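Long-range contacts in cellulase (Uncultured bacterium, PDB 6XSO), which probably hydrolyses internal beta-1,4-glycosidic bonds of cellulose and of related plant polysaccharides such as xylan, as a broad-specificity endoglucanase of glycoside hydrolase family 5: residues A[137-143]-A[204-209]; A[174-178]-A[233-237]; A[210-214]-A[228-232]; A[125-129]-A[180-184]. All blocks are in the same frame, centred on the assembly; numbering follows the deposited sequence.

Overall arrangement
Interactions 1, 2 and 3 are buried, whereas interaction 4 lies at the surface. Interactions 1 and 3 share helix 196-219: it packs on the start of helix 140-161 through tyrosines, asparagines and alanine in interaction 1, and on barrel strand 229-232 through mainly apolar side-chain packing in interaction 3. Interactions 2 and 4 instead join loops that follow barrel strands, and rely on backbone groups bonded to each other, a tyrosine hydroxyl, a water and an asparagine amide. M176 of interaction 2 packs against K137 and Y209 of interaction 1. N174 O reaches N232 of interaction 3, Y234 OH bonds to S182 O of interaction 4, and the K137-D128 salt bridge joins interactions 1 and 4.

Interaction 1. Residues A[137-143]-A[204-209]; sequences KADEANY and NAINGY
Y209 OH donates to N142 OD1 at 2.7 Å, and the same OD1 accepts from K137 N at 3.0 Å; N142 is in the t rotamer. At the other end of the contact N204 ND2 donates to E140 OE1 at 2.9 Å, E140 being extended (t, t). D139 is the N-cap of helix 140-161: its OD1 accepts from N142 N at 3.2 Å and weakly from A141 N at 3.0 Å. A138 centres an inverse gamma turn. Here, in the alpha layer of the TIM barrel, neighbouring helices 140-161 and 196-219 meet, with E140 and A205 CA atoms 4.6 Å apart. A205 CB sits 3.2 Å from D139 N and 4.0 Å from Y143 CB. The Y143 ring (chi1 t) turns its edge to the Y209 face, centroids 4.8 Å apart and planes at 75°, while its OH bonds to S212. G208 CA lies over the Y143 face, 3.9 Å from the centroid, where a CB would clash with CE2. A138 CB meets I206 CG1 at 4.0 Å.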
# COMPACT_ATOMS: atom_id res chain seq x y z
N LYS A 137 -4.86 -5.80 -14.55
CA LYS A 137 -5.09 -7.18 -14.13
C LYS A 137 -3.84 -8.02 -14.27
O LYS A 137 -3.03 -7.82 -15.19
CB LYS A 137 -6.22 -7.83 -14.94
CG LYS A 137 -7.54 -7.09 -14.85
CD LYS A 137 -8.67 -7.97 -15.36
CE LYS A 137 -10.03 -7.32 -15.26
NZ LYS A 137 -10.39 -6.97 -13.87
N ALA A 138 -3.70 -9.00 -13.37
CA ALA A 138 -2.60 -9.96 -13.40
C ALA A 138 -2.95 -11.02 -14.44
O ALA A 138 -3.38 -12.14 -14.14
CB ALA A 138 -2.38 -10.56 -12.02
N ASP A 139 -2.78 -10.62 -15.70
CA ASP A 139 -3.12 -11.42 -16.87
C ASP A 139 -2.18 -10.90 -17.94
O ASP A 139 -2.12 -9.69 -18.15
CB ASP A 139 -4.57 -11.19 -17.26
CG ASP A 139 -4.96 -11.94 -18.51
OD1 ASP A 139 -4.55 -11.55 -19.63
OD2 ASP A 139 -5.67 -12.97 -18.39
N GLU A 140 -1.38 -11.79 -18.55
CA GLU A 140 -0.31 -11.31 -19.42
C GLU A 140 -0.86 -10.61 -20.66
O GLU A 140 -0.22 -9.70 -21.19
CB GLU A 140 0.65 -12.45 -19.80
CG GLU A 140 1.94 -11.92 -20.39
CD GLU A 140 2.99 -12.99 -20.57
OE1 GLU A 140 2.77 -14.11 -20.08
OE2 GLU A 140 4.00 -12.67 -21.23
N ALA A 141 -2.04 -11.00 -21.14
CA ALA A 141 -2.65 -10.26 -22.24
C ALA A 141 -3.05 -8.84 -21.80
O ALA A 141 -2.88 -7.87 -22.54
CB ALA A 141 -3.84 -11.02 -22.83
N ASN A 142 -3.58 -8.71 -20.59
CA ASN A 142 -3.88 -7.39 -20.07
C ASN A 142 -2.61 -6.56 -19.93
O ASN A 142 -2.58 -5.38 -20.31
CB ASN A 142 -4.56 -7.56 -18.70
CG ASN A 142 -4.89 -6.23 -18.01
OD1 ASN A 142 -4.01 -5.59 -17.44
ND2 ASN A 142 -6.16 -5.83 -18.05
N TYR A 143 -1.55 -7.16 -19.39
CA TYR A 143 -0.27 -6.46 -19.30
C TYR A 143 0.20 -5.99 -20.67
O TYR A 143 0.59 -4.83 -20.84
CB TYR A 143 0.80 -7.31 -18.61
CG TYR A 143 2.16 -6.63 -18.69
CD1 TYR A 143 2.40 -5.44 -18.00
CD2 TYR A 143 3.18 -7.16 -19.45
CE1 TYR A 143 3.63 -4.80 -18.09
CE2 TYR A 143 4.41 -6.53 -19.54
CZ TYR A 143 4.63 -5.36 -18.86
OH TYR A 143 5.87 -4.75 -19.00
N ASN A 204 3.60 -13.73 -14.64
CA ASN A 204 4.29 -12.97 -15.68
C ASN A 204 3.79 -11.52 -15.72
O ASN A 204 4.57 -10.59 -15.93
CB ASN A 204 4.06 -13.62 -17.04
CG ASN A 204 4.92 -14.85 -17.26
OD1 ASN A 204 5.76 -15.22 -16.43
ND2 ASN A 204 4.70 -15.52 -18.40
N ALA A 205 2.47 -11.33 -15.57
CA ALA A 205 1.89 -9.98 -15.60
C ALA A 205 2.32 -9.16 -14.38
O ALA A 205 2.69 -7.99 -14.53
CB ALA A 205 0.37 -10.06 -15.67
N ILE A 206 2.24 -9.75 -13.18
CA ILE A 206 2.74 -9.06 -11.99
C ILE A 206 4.17 -8.60 -12.22
O ILE A 206 4.52 -7.45 -11.96
CB ILE A 206 2.64 -9.98 -10.75
CG1 ILE A 206 1.19 -10.19 -10.34
CG2 ILE A 206 3.50 -9.37 -9.61
CD1 ILE A 206 0.54 -9.01 -9.69
N ASN A 207 5.02 -9.51 -12.68
CA ASN A 207 6.42 -9.18 -12.84
C ASN A 207 6.63 -8.16 -13.94
O ASN A 207 7.49 -7.29 -13.80
CB ASN A 207 7.24 -10.45 -13.09
CG ASN A 207 7.23 -11.37 -11.89
OD1 ASN A 207 7.02 -10.94 -10.75
ND2 ASN A 207 7.47 -12.65 -12.14
N GLY A 208 5.80 -8.21 -14.99
CA GLY A 208 5.87 -7.21 -16.04
C GLY A 208 5.46 -5.83 -15.56
O GLY A 208 6.16 -4.85 -15.83
N TYR A 209 4.34 -5.73 -14.84
CA TYR A 209 3.94 -4.44 -14.30
C TYR A 209 4.99 -3.90 -13.33
O TYR A 209 5.29 -2.69 -13.33
CB TYR A 209 2.57 -4.55 -13.63
CG TYR A 209 1.39 -4.45 -14.58
CD1 TYR A 209 1.11 -3.26 -15.24
CD2 TYR A 209 0.54 -5.54 -14.81
CE1 TYR A 209 0.05 -3.15 -16.11
CE2 TYR A 209 -0.55 -5.43 -15.66
CZ TYR A 209 -0.78 -4.23 -16.31
OH TYR A 209 -1.84 -4.02 -17.16

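Interaction 2. Residues A[174-178]-A[233-237]; sequences NEMLD and TYAAA
Y234 lays one face of its ring under the carbonyl of M176, with CD2 3.7 Å from M176 O, and its t rotamer carries the hydroxyl to the D178 backbone, where D178 N donates to Y234 OH at 3.0 Å; that hydroxyl also bonds to S182 O. The loops after the fourth and fifth strands of the TIM barrel meet here. N174 and E175 form the Asn-Glu pair that follows the fourth strand in clan GH-A glycosidases, consistent with E175 being the acid/base as in relatives; its carboxylate bonds to H269 and N174 bonds to R80. Residues 175-178 run extended, E175 CA 4.1 Å from A235 CA. Residues 233-236 make a type II turn (A236 N to T233 O, 2.8 Å), A235 and A236 being left-handed. A235 N donates to M176 O at 2.9 Å. L177 CD2 touches A235 CB at 3.3 Å, and E175 CG lies 3.7 Å from A236 CB. One water donates to N174 O and T233 O and accepts from M176 N, each at 2.8 Å.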
# COMPACT_ATOMS: atom_id res chain seq x y z
N ASN A 174 -1.86 -1.88 -6.24
CA ASN A 174 -2.39 -2.31 -4.94
C ASN A 174 -2.63 -3.81 -4.81
O ASN A 174 -1.78 -4.52 -4.26
CB ASN A 174 -3.66 -1.50 -4.63
CG ASN A 174 -4.30 -1.91 -3.34
OD1 ASN A 174 -3.59 -2.07 -2.33
ND2 ASN A 174 -5.63 -2.09 -3.34
N GLU A 175 -3.77 -4.30 -5.29
CA GLU A 175 -4.19 -5.70 -5.14
C GLU A 175 -4.58 -6.20 -6.52
O GLU A 175 -5.76 -6.24 -6.88
CB GLU A 175 -5.33 -5.85 -4.10
CG GLU A 175 -4.84 -5.65 -2.67
CD GLU A 175 -5.91 -5.76 -1.62
OE1 GLU A 175 -7.11 -5.79 -1.94
OE2 GLU A 175 -5.54 -5.83 -0.43
N MET A 176 -3.58 -6.55 -7.32
CA MET A 176 -3.81 -6.96 -8.70
C MET A 176 -4.20 -8.43 -8.73
O MET A 176 -3.48 -9.29 -8.19
CB MET A 176 -2.55 -6.74 -9.54
CG MET A 176 -2.85 -6.70 -11.01
SD MET A 176 -1.43 -6.79 -12.11
CE MET A 176 -0.34 -5.53 -11.46
N LEU A 177 -5.31 -8.73 -9.39
CA LEU A 177 -5.87 -10.08 -9.46
C LEU A 177 -5.92 -10.54 -10.91
O LEU A 177 -5.85 -9.74 -11.84
CB LEU A 177 -7.30 -10.10 -8.89
CG LEU A 177 -7.53 -9.41 -7.55
CD1 LEU A 177 -8.98 -9.55 -7.10
CD2 LEU A 177 -6.59 -9.96 -6.48
N ASP A 178 -6.05 -11.86 -11.08
CA ASP A 178 -6.23 -12.46 -12.40
C ASP A 178 -7.63 -12.12 -12.91
O ASP A 178 -8.42 -11.44 -12.27
CB ASP A 178 -5.92 -13.95 -12.35
CG ASP A 178 -6.89 -14.74 -11.49
OD1 ASP A 178 -8.01 -14.25 -11.23
OD2 ASP A 178 -6.53 -15.86 -11.07
N THR A 233 3.04 -8.03 -4.17
CA THR A 233 2.80 -9.38 -4.66
C THR A 233 1.42 -9.45 -5.33
O THR A 233 0.57 -8.57 -5.14
CB THR A 233 2.80 -10.35 -3.49
OG1 THR A 233 1.84 -9.89 -2.54
CG2 THR A 233 4.17 -10.44 -2.84
N TYR A 234 1.20 -10.52 -6.09
CA TYR A 234 -0.12 -10.90 -6.56
C TYR A 234 -1.14 -10.74 -5.44
O TYR A 234 -0.98 -11.32 -4.37
CB TYR A 234 -0.13 -12.39 -7.06
CG TYR A 234 -1.53 -12.77 -7.51
CD1 TYR A 234 -2.45 -13.27 -6.62
CD2 TYR A 234 -1.94 -12.55 -8.82
CE1 TYR A 234 -3.76 -13.52 -7.01
CE2 TYR A 234 -3.23 -12.82 -9.21
CZ TYR A 234 -4.13 -13.29 -8.30
OH TYR A 234 -5.42 -13.53 -8.71
N ALA A 235 -2.20 -9.95 -5.68
CA ALA A 235 -3.30 -9.70 -4.74
C ALA A 235 -2.86 -9.05 -3.43
O ALA A 235 -3.66 -8.95 -2.48
CB ALA A 235 -4.12 -10.96 -4.45
N ALA A 236 -1.60 -8.59 -3.34
CA ALA A 236 -0.98 -8.26 -2.06
C ALA A 236 -1.08 -9.44 -1.07
O ALA A 236 -1.07 -9.28 0.15
CB ALA A 236 -1.53 -6.95 -1.48
N ALA A 237 -1.17 -10.66 -1.61
CA ALA A 237 -1.22 -11.86 -0.79
C ALA A 237 0.10 -12.05 -0.05
O ALA A 237 1.17 -11.70 -0.54
CB ALA A 237 -1.52 -13.08 -1.67
O HOH W 1 -1.00 -6.49 -6.15

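Interaction 3. Residues A[210-214]-A[228-232]; sequences ARSFV and NLIVN
F213 is the main bump of this interface. In the t rotamer its ring leans from helix 210-214 onto strand 229-232, into the hollow left between L229 and V231, two residues whose CA-to-CB bonds both point at the helix. The ring meets the strand obliquely: CE2 is 3.8 Å from L229 CB and 3.4 Å from I230 O, while CD2 is 3.9 Å from V231 CG1. Between those two residues I230 turns its side chain away from the helix and meets the ring through its carbonyl O. One helical turn earlier the small A210 leaves room for V231, and A210 CB meets V231 CG1 at 3.9 Å. This is the helix-on-strand packing of a TIM barrel: helix 196-219 leads into the fifth strand of the parallel barrel, completing the beta-alpha-beta crossover from strand 168-171. The two segments accordingly run nearly antiparallel, at 165°, with axes 9.3 Å apart. The register sets A210 CA 6.0 Å from V231 CA and V214 CA 7.5 Å from L229 CA. At this wider end the extended L229 (m, t) bridges the gap, its CD1 coming to 4.3 Å from V214 CG2 (V214 chi1 t). The F213 ring also packs edge-to-face with W154 of helix 140-161 and touches F170 of the neighbouring strand 168-171.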
# COMPACT_ATOMS: atom_id res chain seq x y z
N ALA A 210 5.58 -4.77 -12.51
CA ALA A 210 6.63 -4.34 -11.59
C ALA A 210 7.82 -3.75 -12.34
O ALA A 210 8.33 -2.69 -11.96
CB ALA A 210 7.06 -5.51 -10.70
N ARG A 211 8.28 -4.43 -13.39
CA ARG A 211 9.36 -3.93 -14.24
C ARG A 211 8.98 -2.60 -14.89
O ARG A 211 9.78 -1.65 -14.92
CB ARG A 211 9.62 -4.91 -15.38
CG ARG A 211 10.46 -6.13 -15.10
CD ARG A 211 11.00 -6.70 -16.43
NE ARG A 211 9.99 -6.91 -17.48
CZ ARG A 211 9.17 -7.97 -17.55
NH1 ARG A 211 9.21 -8.91 -16.63
NH2 ARG A 211 8.31 -8.07 -18.55
N SER A 212 7.78 -2.54 -15.45
CA SER A 212 7.32 -1.34 -16.12
C SER A 212 7.31 -0.16 -15.16
O SER A 212 7.71 0.95 -15.54
CB SER A 212 5.93 -1.56 -16.70
OG SER A 212 5.98 -2.20 -17.96
N PHE A 213 6.83 -0.37 -13.93
CA PHE A 213 6.80 0.67 -12.90
C PHE A 213 8.19 1.19 -12.61
O PHE A 213 8.44 2.40 -12.67
CB PHE A 213 6.18 0.06 -11.65
CG PHE A 213 6.45 0.81 -10.37
CD1 PHE A 213 5.91 2.06 -10.14
CD2 PHE A 213 7.19 0.20 -9.36
CE1 PHE A 213 6.13 2.72 -8.92
CE2 PHE A 213 7.40 0.83 -8.15
CZ PHE A 213 6.87 2.09 -7.92
N VAL A 214 9.12 0.28 -12.30
CA VAL A 214 10.47 0.72 -11.95
C VAL A 214 11.10 1.46 -13.13
O VAL A 214 11.67 2.54 -12.96
CB VAL A 214 11.32 -0.48 -11.49
CG1 VAL A 214 12.77 -0.09 -11.39
CG2 VAL A 214 10.81 -0.99 -10.14
N ASN A 228 13.04 5.40 -3.06
CA ASN A 228 12.65 4.08 -2.60
C ASN A 228 11.28 3.73 -3.17
O ASN A 228 10.32 4.49 -3.00
CB ASN A 228 12.73 4.05 -1.09
CG ASN A 228 14.16 4.08 -0.63
OD1 ASN A 228 15.00 3.37 -1.18
ND2 ASN A 228 14.46 4.93 0.35
N LEU A 229 11.23 2.61 -3.88
CA LEU A 229 10.05 2.16 -4.60
C LEU A 229 9.60 0.81 -4.05
O LEU A 229 10.38 0.05 -3.47
CB LEU A 229 10.36 2.00 -6.09
CG LEU A 229 11.02 3.18 -6.80
CD1 LEU A 229 11.26 2.87 -8.25
CD2 LEU A 229 10.13 4.39 -6.66
N ILE A 230 8.31 0.53 -4.22
CA ILE A 230 7.67 -0.61 -3.59
C ILE A 230 6.89 -1.36 -4.66
O ILE A 230 6.13 -0.75 -5.42
CB ILE A 230 6.70 -0.15 -2.48
CG1 ILE A 230 7.39 0.74 -1.46
CG2 ILE A 230 6.03 -1.35 -1.83
CD1 ILE A 230 6.39 1.63 -0.75
N VAL A 231 7.07 -2.69 -4.72
CA VAL A 231 6.31 -3.54 -5.63
C VAL A 231 5.52 -4.54 -4.78
O VAL A 231 6.02 -5.03 -3.76
CB VAL A 231 7.18 -4.26 -6.67
CG1 VAL A 231 7.80 -3.25 -7.61
CG2 VAL A 231 8.24 -5.12 -6.02
N ASN A 232 4.27 -4.80 -5.18
CA ASN A 232 3.37 -5.66 -4.42
C ASN A 232 3.29 -7.06 -5.03
O ASN A 232 3.44 -7.27 -6.24
CB ASN A 232 1.97 -5.05 -4.32
CG ASN A 232 1.93 -3.77 -3.49
OD1 ASN A 232 2.93 -3.11 -3.30
ND2 ASN A 232 0.74 -3.43 -3.01

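Interaction 4. Residues A[125-129]-A[180-184]; sequences TGADK and LNSWC
N181, with left-handed backbone angles (60/40), aims its CA-to-CB bond at residues 125-129 and carries most of the contact; its CA lies 5.1 Å from A127 CA. Through chi1 m and chi2 near -65° its amide comes alongside D128 with both ends engaged: OD1 accepts from D128 N at 3.0 Å, nearly straight at 163°, and ND2 donates weakly to D128 OD2 at 3.4 Å. The same OD1 is 3.3 Å from A127 CA. D128, also in the m rotamer, has a stronger partner elsewhere, as its OD1 makes a salt bridge with K137. Next comes S182, whose carbonyl accepts from Y234 OH of the loop after the fifth strand, and whose hydroxyl bonds to D178 within its own loop. W183 (chi1 m, chi2 104°) swings its indole back towards residues 125-129, where CZ2 lies 4.2 Å from A127 CB in an oblique approach, and the ring touches E175. Neither segment forms helix or strand; 125-129 runs largely extended past G126, whose angles (126/-173) suit glycine. The pairing joins the loops after the third and fourth strands at the C-terminal end of the TIM barrel, the end where family 5 glycoside hydrolases carry their substrate cleft.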
# COMPACT_ATOMS: atom_id res chain seq x y z
N THR A 125 -6.61 -1.45 -9.76
CA THR A 125 -6.58 -2.89 -9.59
C THR A 125 -7.79 -3.33 -8.77
O THR A 125 -8.46 -2.52 -8.12
CB THR A 125 -5.33 -3.36 -8.83
OG1 THR A 125 -5.40 -2.92 -7.46
CG2 THR A 125 -4.04 -2.88 -9.47
N GLY A 126 -8.03 -4.64 -8.77
CA GLY A 126 -8.91 -5.26 -7.80
C GLY A 126 -10.01 -6.10 -8.42
O GLY A 126 -10.05 -6.35 -9.63
N ALA A 127 -10.91 -6.56 -7.56
CA ALA A 127 -11.96 -7.47 -7.97
C ALA A 127 -13.09 -6.73 -8.69
O ALA A 127 -13.64 -5.75 -8.17
CB ALA A 127 -12.52 -8.19 -6.74
N ASP A 128 -13.43 -7.22 -9.88
CA ASP A 128 -14.59 -6.69 -10.59
C ASP A 128 -15.85 -6.87 -9.76
O ASP A 128 -16.03 -7.89 -9.10
CB ASP A 128 -14.81 -7.47 -11.88
CG ASP A 128 -13.61 -7.45 -12.80
OD1 ASP A 128 -12.85 -6.46 -12.78
OD2 ASP A 128 -13.47 -8.44 -13.56
N LYS A 129 -16.75 -5.89 -9.85
CA LYS A 129 -18.01 -5.97 -9.12
C LYS A 129 -18.99 -5.00 -9.75
O LYS A 129 -18.76 -3.78 -9.73
CB LYS A 129 -17.78 -5.63 -7.65
CG LYS A 129 -19.02 -5.54 -6.78
CD LYS A 129 -19.81 -6.83 -6.78
CE LYS A 129 -20.68 -6.94 -5.53
NZ LYS A 129 -21.16 -5.60 -5.06
N LEU A 180 -10.10 -13.92 -13.17
CA LEU A 180 -11.10 -14.60 -12.37
C LEU A 180 -11.28 -13.96 -11.01
O LEU A 180 -12.08 -14.45 -10.21
CB LEU A 180 -10.70 -16.06 -12.16
CG LEU A 180 -10.26 -16.82 -13.41
CD1 LEU A 180 -9.70 -18.18 -13.03
CD2 LEU A 180 -11.39 -16.97 -14.41
N ASN A 181 -10.54 -12.87 -10.74
CA ASN A 181 -10.59 -12.16 -9.48
C ASN A 181 -10.21 -13.07 -8.32
O ASN A 181 -10.79 -13.00 -7.23
CB ASN A 181 -11.96 -11.51 -9.29
CG ASN A 181 -12.28 -10.54 -10.41
OD1 ASN A 181 -11.61 -9.53 -10.56
ND2 ASN A 181 -13.26 -10.89 -11.24
N SER A 182 -9.19 -13.90 -8.55
CA SER A 182 -8.78 -14.86 -7.53
C SER A 182 -8.03 -14.18 -6.39
O SER A 182 -7.02 -13.50 -6.61
CB SER A 182 -7.83 -15.89 -8.13
OG SER A 182 -8.41 -16.65 -9.17
N TRP A 183 -8.50 -14.41 -5.16
CA TRP A 183 -7.72 -14.08 -3.98
C TRP A 183 -6.78 -15.24 -3.64
O TRP A 183 -6.84 -16.32 -4.24
CB TRP A 183 -8.65 -13.72 -2.80
CG TRP A 183 -9.44 -12.48 -3.10
CD1 TRP A 183 -10.76 -12.40 -3.46
CD2 TRP A 183 -8.94 -11.14 -3.12
NE1 TRP A 183 -11.11 -11.11 -3.71
CE2 TRP A 183 -10.01 -10.30 -3.49
CE3 TRP A 183 -7.71 -10.56 -2.80
CZ2 TRP A 183 -9.88 -8.92 -3.59
CZ3 TRP A 183 -7.57 -9.18 -2.92
CH2 TRP A 183 -8.65 -8.38 -3.31
N CYS A 184 -5.89 -15.00 -2.67
CA CYS A 184 -5.04 -16.02 -2.05
C CYS A 184 -3.84 -16.39 -2.92
O CYS A 184 -2.69 -16.30 -2.48
CB CYS A 184 -5.82 -17.29 -1.66
SG CYS A 184 -7.26 -16.98 -0.63